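Side-chain contacts in conserved hypothetical protein (Chlorobium tepidum TLS, PDB 1T6S), which takes part in chromosome partitioning during cell division, probably as the ScpB subunit of the segregation and condensation complex that works with SMC: residues 21-24 with 25-29; 78-81 with 82-86; 107-111 with 112-116; 141-144 with 145-149. All blocks are in the same frame, centred on the assembly; numbering follows the deposited sequence.

Contact 1: residues 21-24 with 25-29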
loop_
_atom_site.group_PDB
_atom_site.type_symbol
_atom_site.label_atom_id
_atom_site.label_comp_id
_atom_site.label_asym_id
_atom_site.label_seq_id
_atom_site.Cartn_x
_atom_site.Cartn_y
_atom_site.Cartn_z
ATOM N N GLU A 21 -10.922 -12.785 -11.193
ATOM C CA GLU A 21 -11.874 -12.308 -10.177
ATOM C C GLU A 21 -13.079 -13.256 -10.143
ATOM O O GLU A 21 -13.403 -13.878 -11.149
ATOM C CB GLU A 21 -12.370 -10.897 -10.513
ATOM C CG GLU A 21 -11.356 -9.804 -10.258
ATOM C CD GLU A 21 -11.882 -8.418 -10.596
ATOM O OE1 GLU A 21 -11.196 -7.419 -10.261
ATOM O OE2 GLU A 21 -12.971 -8.321 -11.199
ATOM N N PRO A 22 -13.749 -13.388 -8.981
ATOM C CA PRO A 22 -14.923 -14.271 -8.890
ATOM C C PRO A 22 -15.892 -13.894 -10.016
ATOM O O PRO A 22 -16.096 -12.706 -10.297
ATOM C CB PRO A 22 -15.494 -13.947 -7.504
ATOM C CG PRO A 22 -14.254 -13.639 -6.698
ATOM C CD PRO A 22 -13.456 -12.757 -7.680
ATOM N N VAL A 23 -16.480 -14.895 -10.666
ATOM C CA VAL A 23 -17.391 -14.632 -11.782
ATOM C C VAL A 23 -18.818 -14.928 -11.369
ATOM O O VAL A 23 -19.099 -16.002 -10.855
ATOM C CB VAL A 23 -17.116 -15.541 -13.009
ATOM C CG1 VAL A 23 -17.501 -14.818 -14.284
ATOM C CG2 VAL A 23 -15.697 -16.008 -13.017
ATOM N N ASN A 24 -19.725 -13.997 -11.640
ATOM C CA ASN A 24 -21.112 -14.184 -11.268
ATOM C C ASN A 24 -22.005 -14.754 -12.362
ATOM O O ASN A 24 -21.598 -14.920 -13.515
ATOM C CB ASN A 24 -21.710 -12.857 -10.764
ATOM C CG ASN A 24 -21.570 -11.729 -11.774
ATOM O OD1 ASN A 24 -21.687 -11.938 -12.983
ATOM N ND2 ASN A 24 -21.341 -10.524 -11.280
ATOM N N LEU A 25 -23.243 -15.037 -11.976
ATOM C CA LEU A 25 -24.249 -15.571 -12.880
ATOM C C LEU A 25 -24.480 -14.660 -14.097
ATOM O O LEU A 25 -24.673 -15.141 -15.214
ATOM C CB LEU A 25 -25.573 -15.739 -12.119
ATOM C CG LEU A 25 -26.840 -15.888 -12.981
ATOM C CD1 LEU A 25 -27.014 -17.332 -13.389
ATOM C CD2 LEU A 25 -28.069 -15.413 -12.197
ATOM N N GLN A 26 -24.497 -13.346 -13.880
ATOM C CA GLN A 26 -24.721 -12.405 -14.981
ATOM C C GLN A 26 -23.638 -12.501 -16.057
ATOM O O GLN A 26 -23.932 -12.560 -17.249
ATOM C CB GLN A 26 -24.785 -10.961 -14.456
ATOM C CG GLN A 26 -26.056 -10.630 -13.658
ATOM C CD GLN A 26 -26.023 -11.135 -12.219
ATOM O OE1 GLN A 26 -26.989 -10.966 -11.474
ATOM N NE2 GLN A 26 -24.919 -11.742 -11.823
ATOM N N THR A 27 -22.386 -12.510 -15.622
ATOM C CA THR A 27 -21.264 -12.591 -16.538
ATOM C C THR A 27 -21.209 -13.934 -17.266
ATOM O O THR A 27 -21.039 -13.983 -18.488
ATOM C CB THR A 27 -19.944 -12.350 -15.787
ATOM O OG1 THR A 27 -20.019 -11.094 -15.107
ATOM C CG2 THR A 27 -18.757 -12.339 -16.746
ATOM N N LEU A 28 -21.353 -15.026 -16.525
ATOM C CA LEU A 28 -21.328 -16.344 -17.146
ATOM C C LEU A 28 -22.457 -16.552 -18.168
ATOM O O LEU A 28 -22.242 -17.196 -19.197
ATOM C CB LEU A 28 -21.368 -17.450 -16.075
ATOM C CG LEU A 28 -20.090 -17.542 -15.216
ATOM C CD1 LEU A 28 -20.274 -18.527 -14.058
ATOM C CD2 LEU A 28 -18.905 -17.957 -16.103
ATOM N N SER A 29 -23.651 -16.025 -17.898
ATOM C CA SER A 29 -24.771 -16.184 -18.836
ATOM C C SER A 29 -24.570 -15.321 -20.099
ATOM O O SER A 29 -24.930 -15.735 -21.200
ATOM C CB SER A 29 -26.105 -15.785 -18.177
ATOM O OG SER A 29 -26.293 -16.467 -16.944
HETATM O O HOH W 1 -18.382 -11.713 -12.723
#
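Asn-24 and Thr-27 meet with their side chains roughly at right angles, at the start of helix 25-31. Asn-24 is the N-cap residue. Its CG stands between its own backbone N and carbonyl carbon (chi1 56°), and this turns OD1 back over the first helical turn. Two groups of Thr-27 grip that oxygen. Thr-27 N lies 2.8 Å from Asn-24 OD1 and approaches nearly along the C=O axis. Thr-27 OG1 also donates to Asn-24 OD1, at 2.8 Å, but from a direction tilted 35° off the plane of the amide.

A water sits on the same hydroxyl. It donates to Thr-27 OG1 at 3.0 Å and accepts from Asn-24 N at 2.9 Å, which closes a small ring around the cap. The amide of Gln-26 reaches back because its chain bends at chi2. Its plane stands 78° from that of Asn-24, and Gln-26 NE2 lies 3.3 Å from Asn-24 CG.

The apolar part lies along the helix flank. Val-23 crosses Thr-27 at about a right angle, with Val-23 CG1 3.7 Å from Thr-27 CG2. Val-23 CG1 is also 3.9 Å from Leu-28 CG. Leu-28 itself packs on Leu-12 and Leu-15 of helix 2-18, and Val-23 pairs by its backbone with Tyr-68. The backbone takes up the helix at once: Leu-28 N donates to Asn-24 O at 3.0 Å, the first i-to-i+4 bond.

The doubly gripped OD1 satisfies a backbone N-H of the first turn. The two Thr-27 bonds should hold the Asn-24 amide firmly in its rotation.

Contact 2: residues 78-81 with 82-86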
loop_
_atom_site.group_PDB
_atom_site.type_symbol
_atom_site.label_atom_id
_atom_site.label_comp_id
_atom_site.label_asym_id
_atom_site.label_seq_id
_atom_site.Cartn_x
_atom_site.Cartn_y
_atom_site.Cartn_z
ATOM N N ASP A 78 -0.852 -26.093 3.822
ATOM C CA ASP A 78 0.497 -25.778 4.274
ATOM C C ASP A 78 1.429 -25.479 3.110
ATOM O O ASP A 78 2.257 -24.564 3.182
ATOM C CB ASP A 78 1.073 -26.913 5.129
ATOM C CG ASP A 78 2.485 -26.616 5.616
ATOM O OD1 ASP A 78 3.455 -27.101 4.985
ATOM O OD2 ASP A 78 2.632 -25.879 6.622
ATOM N N LEU A 79 1.297 -26.249 2.037
ATOM C CA LEU A 79 2.134 -26.049 0.854
ATOM C C LEU A 79 1.821 -24.704 0.212
ATOM O O LEU A 79 2.729 -23.964 -0.163
ATOM C CB LEU A 79 1.903 -27.175 -0.164
ATOM C CG LEU A 79 2.298 -28.587 0.286
ATOM C CD1 LEU A 79 2.028 -29.597 -0.843
ATOM C CD2 LEU A 79 3.752 -28.608 0.670
ATOM N N VAL A 80 0.534 -24.388 0.101
ATOM C CA VAL A 80 0.117 -23.129 -0.493
ATOM C C VAL A 80 0.638 -21.949 0.325
ATOM O O VAL A 80 1.050 -20.909 -0.226
ATOM C CB VAL A 80 -1.421 -23.073 -0.605
ATOM C CG1 VAL A 80 -1.883 -21.720 -1.141
ATOM C CG2 VAL A 80 -1.875 -24.181 -1.521
ATOM N N ARG A 81 0.657 -22.123 1.643
ATOM C CA ARG A 81 1.142 -21.064 2.518
ATOM C C ARG A 81 2.622 -20.792 2.232
ATOM O O ARG A 81 3.038 -19.640 2.138
ATOM C CB ARG A 81 0.945 -21.445 3.998
ATOM C CG ARG A 81 0.689 -20.236 4.916
ATOM C CD ARG A 81 0.449 -20.660 6.369
ATOM N NE ARG A 81 1.676 -20.639 7.167
ATOM C CZ ARG A 81 1.842 -19.897 8.262
ATOM N NH1 ARG A 81 0.855 -19.122 8.683
ATOM N NH2 ARG A 81 2.990 -19.920 8.931
ATOM N N GLN A 82 3.416 -21.846 2.076
ATOM C CA GLN A 82 4.834 -21.661 1.797
ATOM C C GLN A 82 5.105 -20.985 0.461
ATOM O O GLN A 82 6.169 -20.394 0.269
ATOM C CB GLN A 82 5.561 -22.994 1.840
ATOM C CG GLN A 82 5.429 -23.691 3.169
ATOM C CD GLN A 82 6.035 -25.077 3.141
ATOM O OE1 GLN A 82 5.361 -26.062 3.444
ATOM N NE2 GLN A 82 7.311 -25.162 2.774
ATOM N N LEU A 83 4.141 -21.058 -0.451
ATOM C CA LEU A 83 4.283 -20.465 -1.767
ATOM C C LEU A 83 3.797 -19.022 -1.823
ATOM O O LEU A 83 4.517 -18.129 -2.260
ATOM C CB LEU A 83 3.503 -21.296 -2.797
ATOM C CG LEU A 83 3.456 -20.739 -4.240
ATOM C CD1 LEU A 83 4.863 -20.763 -4.835
ATOM C CD2 LEU A 83 2.509 -21.577 -5.111
ATOM N N LEU A 84 2.563 -18.800 -1.385
ATOM C CA LEU A 84 1.966 -17.468 -1.417
ATOM C C LEU A 84 2.431 -16.535 -0.304
ATOM O O LEU A 84 2.478 -15.319 -0.496
ATOM C CB LEU A 84 0.438 -17.579 -1.357
ATOM C CG LEU A 84 -0.292 -18.177 -2.567
ATOM C CD1 LEU A 84 0.235 -19.554 -2.840
ATOM C CD2 LEU A 84 -1.798 -18.230 -2.312
ATOM N N ALA A 85 2.773 -17.107 0.845
ATOM C CA ALA A 85 3.181 -16.311 1.992
ATOM C C ALA A 85 4.290 -16.923 2.842
ATOM O O ALA A 85 4.077 -17.244 4.013
ATOM C CB ALA A 85 1.944 -16.025 2.880
ATOM N N PRO A 86 5.492 -17.104 2.271
ATOM C CA PRO A 86 6.576 -17.684 3.068
ATOM C C PRO A 86 6.917 -16.731 4.231
ATOM O O PRO A 86 6.654 -15.532 4.133
ATOM C CB PRO A 86 7.709 -17.828 2.051
ATOM C CG PRO A 86 7.459 -16.696 1.108
ATOM C CD PRO A 86 5.961 -16.739 0.927
#
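Val-80 O is met by two backbone N-H groups of the next turn. Leu-84 N donates to Val-80 O at 2.8 Å in an almost straight bond (N-H...O 175°). Leu-83 N also reaches Val-80 O, at 3.1 Å, but this bond is weak and bent. Leu-83 N has a second weak bond, to Leu-79 O. Its hydrogen is thus shared between an i-to-i+4 and an i-to-i+3 acceptor, as happens where a helix tightens near its end.

The side chains of Val-80 and Leu-84 also meet. They lie side by side and point the same way. Val-80 CG1 is anti to its backbone N (chi1 176°), which sets it beside the leucine methyls. Val-80 CG1 and Leu-84 CD1 are 3.5 Å apart, tighter than usual for two carbons. The same Leu-84 CD1 rests 3.1 Å from Val-80 O, so it is pressed against both the side chain and the carbonyl of one residue.

Earlier in the helix, Gln-82 runs out as an extended chain toward Asp-78, and Gln-82 CG lies 3.3 Å from Asp-78 O. At the far end Ala-85 N donates to Arg-81 O at 2.9 Å. Ala-85 then leaves the helical conformation, and Pro-86 occupies the N-cap position of helix 87-106.

Arg-81 packs on Pro-108 of the second subunit, and Leu-84 on Arg-138 of that subunit. The arrangement is that of the last turn of a short helix, here the connector that leads from the N-terminal winged-helix domain into helix 87-106.

Contact 3: residues 107-111 with 112-116. With NO3 (nitrate ion), chain G; NO3 (nitrate ion), chain C; NO3 (nitrate ion), chain N.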
loop_
_atom_site.group_PDB
_atom_site.type_symbol
_atom_site.label_atom_id
_atom_site.label_comp_id
_atom_site.label_asym_id
_atom_site.label_seq_id
_atom_site.Cartn_x
_atom_site.Cartn_y
_atom_site.Cartn_z
ATOM N N GLN A 107 2.708 10.877 12.765
ATOM C CA GLN A 107 3.389 11.918 12.000
ATOM C C GLN A 107 3.118 13.357 12.469
ATOM O O GLN A 107 2.003 13.703 12.873
ATOM C CB GLN A 107 3.037 11.791 10.511
ATOM C CG GLN A 107 1.533 11.907 10.195
ATOM C CD GLN A 107 1.228 11.676 8.719
ATOM O OE1 GLN A 107 1.890 12.233 7.846
ATOM N NE2 GLN A 107 0.221 10.859 8.438
ATOM N N PRO A 108 4.155 14.216 12.439
ATOM C CA PRO A 108 5.526 13.916 12.007
ATOM C C PRO A 108 6.251 13.173 13.127
ATOM O O PRO A 108 6.187 13.574 14.288
ATOM C CB PRO A 108 6.108 15.304 11.716
ATOM C CG PRO A 108 5.374 16.187 12.655
ATOM C CD PRO A 108 3.960 15.672 12.575
ATOM N N VAL A 109 6.929 12.082 12.773
ATOM C CA VAL A 109 7.629 11.254 13.756
ATOM C C VAL A 109 9.027 10.842 13.299
ATOM O O VAL A 109 9.261 10.615 12.111
ATOM C CB VAL A 109 6.779 9.976 14.079
ATOM C CG1 VAL A 109 6.663 9.091 12.846
ATOM C CG2 VAL A 109 7.392 9.211 15.230
ATOM N N THR A 110 9.948 10.755 14.260
ATOM C CA THR A 110 11.339 10.369 14.001
ATOM C C THR A 110 11.546 8.858 14.125
ATOM O O THR A 110 10.700 8.149 14.660
ATOM C CB THR A 110 12.295 10.996 15.033
ATOM O OG1 THR A 110 12.087 10.364 16.304
ATOM C CG2 THR A 110 12.041 12.493 15.178
ATOM N N LYS A 111 12.700 8.387 13.656
ATOM C CA LYS A 111 13.041 6.976 13.757
ATOM C C LYS A 111 13.104 6.580 15.232
ATOM O O LYS A 111 12.618 5.519 15.624
ATOM C CB LYS A 111 14.401 6.688 13.119
ATOM C CG LYS A 111 14.429 6.799 11.613
ATOM C CD LYS A 111 15.731 6.251 11.036
ATOM C CE LYS A 111 15.705 6.317 9.512
ATOM N NZ LYS A 111 16.971 5.806 8.893
ATOM N N GLY A 112 13.715 7.430 16.050
ATOM C CA GLY A 112 13.808 7.126 17.466
ATOM C C GLY A 112 12.435 6.948 18.085
ATOM O O GLY A 112 12.203 6.025 18.868
ATOM N N GLU A 113 11.520 7.842 17.727
ATOM C CA GLU A 113 10.169 7.794 18.235
ATOM C C GLU A 113 9.435 6.539 17.756
ATOM O O GLU A 113 8.759 5.874 18.538
ATOM C CB GLU A 113 9.418 9.072 17.827
ATOM C CG GLU A 113 9.820 10.296 18.673
ATOM C CD GLU A 113 9.309 11.627 18.128
ATOM O OE1 GLU A 113 9.284 12.607 18.900
ATOM O OE2 GLU A 113 8.943 11.711 16.941
ATOM N N ILE A 114 9.590 6.200 16.479
ATOM C CA ILE A 114 8.929 5.012 15.933
ATOM C C ILE A 114 9.415 3.784 16.702
ATOM O O ILE A 114 8.632 2.898 17.066
ATOM C CB ILE A 114 9.253 4.831 14.423
ATOM C CG1 ILE A 114 8.557 5.936 13.606
ATOM C CG2 ILE A 114 8.802 3.424 13.958
ATOM C CD1 ILE A 114 9.108 6.116 12.205
ATOM N N GLN A 115 10.718 3.742 16.948
ATOM C CA GLN A 115 11.310 2.634 17.695
ATOM C C GLN A 115 10.671 2.499 19.083
ATOM O O GLN A 115 10.275 1.400 19.487
ATOM C CB GLN A 115 12.818 2.839 17.811
ATOM C CG GLN A 115 13.519 1.781 18.633
ATOM C CD GLN A 115 15.016 1.989 18.668
ATOM O OE1 GLN A 115 15.498 3.073 19.020
ATOM N NE2 GLN A 115 15.765 0.953 18.302
ATOM N N GLN A 116 10.562 3.614 19.801
ATOM C CA GLN A 116 9.960 3.625 21.135
ATOM C C GLN A 116 8.537 3.039 21.128
ATOM O O GLN A 116 8.195 2.190 21.951
ATOM C CB GLN A 116 9.891 5.061 21.675
ATOM C CG GLN A 116 11.235 5.745 21.843
ATOM C CD GLN A 116 12.004 5.225 23.043
ATOM O OE1 GLN A 116 13.219 5.439 23.164
ATOM N NE2 GLN A 116 11.297 4.544 23.948
HETATM N N NO3 G . 16.543 9.731 15.160
HETATM O O1 NO3 G . 16.845 9.597 13.934
HETATM O O2 NO3 G . 15.408 9.582 15.466
HETATM O O3 NO3 G . 17.435 10.001 15.936
HETATM N N NO3 C . 15.228 2.646 8.754
HETATM O O1 NO3 C . 16.039 3.148 9.568
HETATM O O2 NO3 C . 14.205 2.222 9.203
HETATM O O3 NO3 C . 15.540 2.631 7.594
HETATM N N NO3 N . -2.414 9.520 6.555
HETATM O O1 NO3 N . -3.650 9.388 6.656
HETATM O O2 NO3 N . -1.986 10.649 6.550
HETATM O O3 NO3 N . -1.738 8.513 6.467
HETATM O O HOH W 2 8.376 14.243 15.874
#
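The Glu-113 carboxylate turns back on Thr-110, and its OE2 does the bonding. Thr-110 N donates to Glu-113 OE2 at 3.0 Å, on the anti side and 28° out of the carboxylate plane. Val-109 CG2 comes from the other side of that plane, 3.4 Å from Glu-113 OE2. A water near the plane donates to Glu-113 OE2 at 2.8 Å and also to Pro-108 O. Val-109 and Glu-113 slide past each other in opposite directions, with Val-109 CG2 3.3 Å from Glu-113 CB.

The reverse bond completes a capping box. Thr-110 OG1 stands between its own backbone N and carbonyl carbon (chi1 70°), where it accepts from Glu-113 N at 3.0 Å. Each residue therefore binds the other's backbone N-H through its side chain.

Next to the cap, Gly-112 N donates to O2 of the chain G nitrate at 2.8 Å. Lys-111 extends straight outward, and its NZ binds O1 of the chain C nitrate. Both ions probably come from the crystallisation liquor. An anion at the N-terminus of a helix would suit the partial positive charge there.

Val-109 CG1 meets Ile-114 CG1 at 3.8 Å, the chains crossing at about a right angle. Ile-114 packs on Val-102 and Val-103 of helix 87-106. Val-109 pairs by its backbone with Tyr-150, so the cap joins strand 109-110, at the edge of the three-stranded sheet, to helix 111-118 of the second winged-helix domain.

Contact 4: residues 141-144 with 145-149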
loop_
_atom_site.group_PDB
_atom_site.type_symbol
_atom_site.label_atom_id
_atom_site.label_comp_id
_atom_site.label_asym_id
_atom_site.label_seq_id
_atom_site.Cartn_x
_atom_site.Cartn_y
_atom_site.Cartn_z
ATOM N N ALA A 141 12.949 17.255 14.079
ATOM C CA ALA A 141 12.398 17.385 15.421
ATOM C C ALA A 141 13.223 18.296 16.302
ATOM O O ALA A 141 14.432 18.431 16.120
ATOM C CB ALA A 141 12.275 16.012 16.080
ATOM N N ASP A 142 12.555 18.906 17.272
ATOM C CA ASP A 142 13.231 19.781 18.208
ATOM C C ASP A 142 13.727 18.931 19.349
ATOM O O ASP A 142 13.136 18.909 20.425
ATOM C CB ASP A 142 12.278 20.854 18.716
ATOM C CG ASP A 142 12.471 22.161 17.996
ATOM O OD1 ASP A 142 13.588 22.713 18.089
ATOM O OD2 ASP A 142 11.529 22.633 17.324
ATOM N N SER A 143 14.799 18.194 19.086
ATOM C CA SER A 143 15.397 17.321 20.082
ATOM C C SER A 143 16.883 17.169 19.760
ATOM O O SER A 143 17.340 17.544 18.668
ATOM C CB SER A 143 14.686 15.959 20.101
ATOM O OG SER A 143 14.722 15.347 18.828
ATOM N N PRO A 144 17.664 16.637 20.710
ATOM C CA PRO A 144 19.106 16.466 20.485
ATOM C C PRO A 144 19.502 15.914 19.109
ATOM O O PRO A 144 19.135 14.797 18.746
ATOM C CB PRO A 144 19.517 15.550 21.635
ATOM C CG PRO A 144 18.600 16.015 22.747
ATOM C CD PRO A 144 17.271 16.107 22.035
ATOM N N GLY A 145 20.256 16.701 18.346
ATOM C CA GLY A 145 20.686 16.252 17.032
ATOM C C GLY A 145 19.732 16.574 15.893
ATOM O O GLY A 145 20.058 16.338 14.729
ATOM N N ARG A 146 18.552 17.098 16.218
ATOM C CA ARG A 146 17.572 17.467 15.197
ATOM C C ARG A 146 17.303 16.357 14.193
ATOM O O ARG A 146 17.508 16.532 12.982
ATOM C CB ARG A 146 18.045 18.717 14.446
ATOM C CG ARG A 146 17.622 20.023 15.080
ATOM C CD ARG A 146 16.185 20.363 14.660
ATOM N NE ARG A 146 15.679 21.560 15.321
ATOM C CZ ARG A 146 16.232 22.767 15.226
ATOM N NH1 ARG A 146 17.324 22.944 14.488
ATOM N NH2 ARG A 146 15.687 23.794 15.876
ATOM N N PRO A 147 16.817 15.203 14.673
ATOM C CA PRO A 147 16.538 14.096 13.749
ATOM C C PRO A 147 15.378 14.372 12.795
ATOM O O PRO A 147 14.456 15.107 13.122
ATOM C CB PRO A 147 16.260 12.922 14.684
ATOM C CG PRO A 147 15.651 13.608 15.911
ATOM C CD PRO A 147 16.527 14.833 16.072
ATOM N N LEU A 148 15.452 13.777 11.610
ATOM C CA LEU A 148 14.426 13.926 10.586
ATOM C C LEU A 148 13.108 13.333 11.063
ATOM O O LEU A 148 13.095 12.305 11.756
ATOM C CB LEU A 148 14.861 13.201 9.308
ATOM C CG LEU A 148 16.119 13.741 8.615
ATOM C CD1 LEU A 148 16.547 12.838 7.455
ATOM C CD2 LEU A 148 15.807 15.140 8.112
ATOM N N GLN A 149 12.011 13.996 10.698
ATOM C CA GLN A 149 10.654 13.554 11.031
ATOM C C GLN A 149 10.024 13.113 9.734
ATOM O O GLN A 149 10.279 13.715 8.688
ATOM C CB GLN A 149 9.829 14.707 11.598
ATOM C CG GLN A 149 10.383 15.304 12.863
ATOM C CD GLN A 149 9.619 16.537 13.265
ATOM O OE1 GLN A 149 9.592 17.523 12.529
ATOM N NE2 GLN A 149 8.978 16.486 14.426
#
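Charge pairs Asp-142 with Arg-146 across the loop. The two side chains lie side by side and point the same way, with their flat groups 69° apart. Arg-146 NH2 donates to Asp-142 OD1 at 3.2 Å; the oxygen lies near the guanidinium plane but is met from above the carboxylate plane. The arginine chain bends at chi2 (-82°), which brings its end back toward the aspartate. Arg-146 CD comes 3.0 Å from Ala-141 O, which lies in plane at the guanidinium edge.

Backbone bonds close the loop. Arg-146 N binds Ser-143 O at 2.8 Å in a type II turn, with Gly-145 at the third position and a positive phi of 89°. Ala-141 N donates to Pro-147 O at 2.8 Å. Arg-146 CA adds a CH...O contact to Ala-141 O at 3.4 Å.

Van der Waals contacts add to this. The apolar pair is Ala-141 CB and Pro-147 CG, 4.1 Å apart. Ser-143 OG sits 3.3 Å from Pro-147 CD. Gln-149 runs extended past Ala-141.

The loop is the wing between strands 135-140 and 148-152. Backbone bonds and the turn fix its shape. The salt bridge ties its arms together at the surface, where solvent would probably weaken the attraction.

The four contacts follow one another along the chain. Contact 1 belongs to the first winged-helix domain, and contacts 3 and 4 to the second. Contact 2 lies on the connector, its centre about 28 Å from that of contact 1 and about 33 Å from that of contact 3. Contacts 3 and 4 touch, with centres about 10 Å apart: Thr-110 CG2 is 3.6 Å from Ala-141 CB, which sets the helix cap against the base of the wing. Contacts 1 and 3 each N-cap the second helix of a winged-helix domain, so they probably occupy equivalent places. Across the dimer, Arg-81 of contact 2 makes a weak hydrogen bond to Gln-107 O of the second subunit.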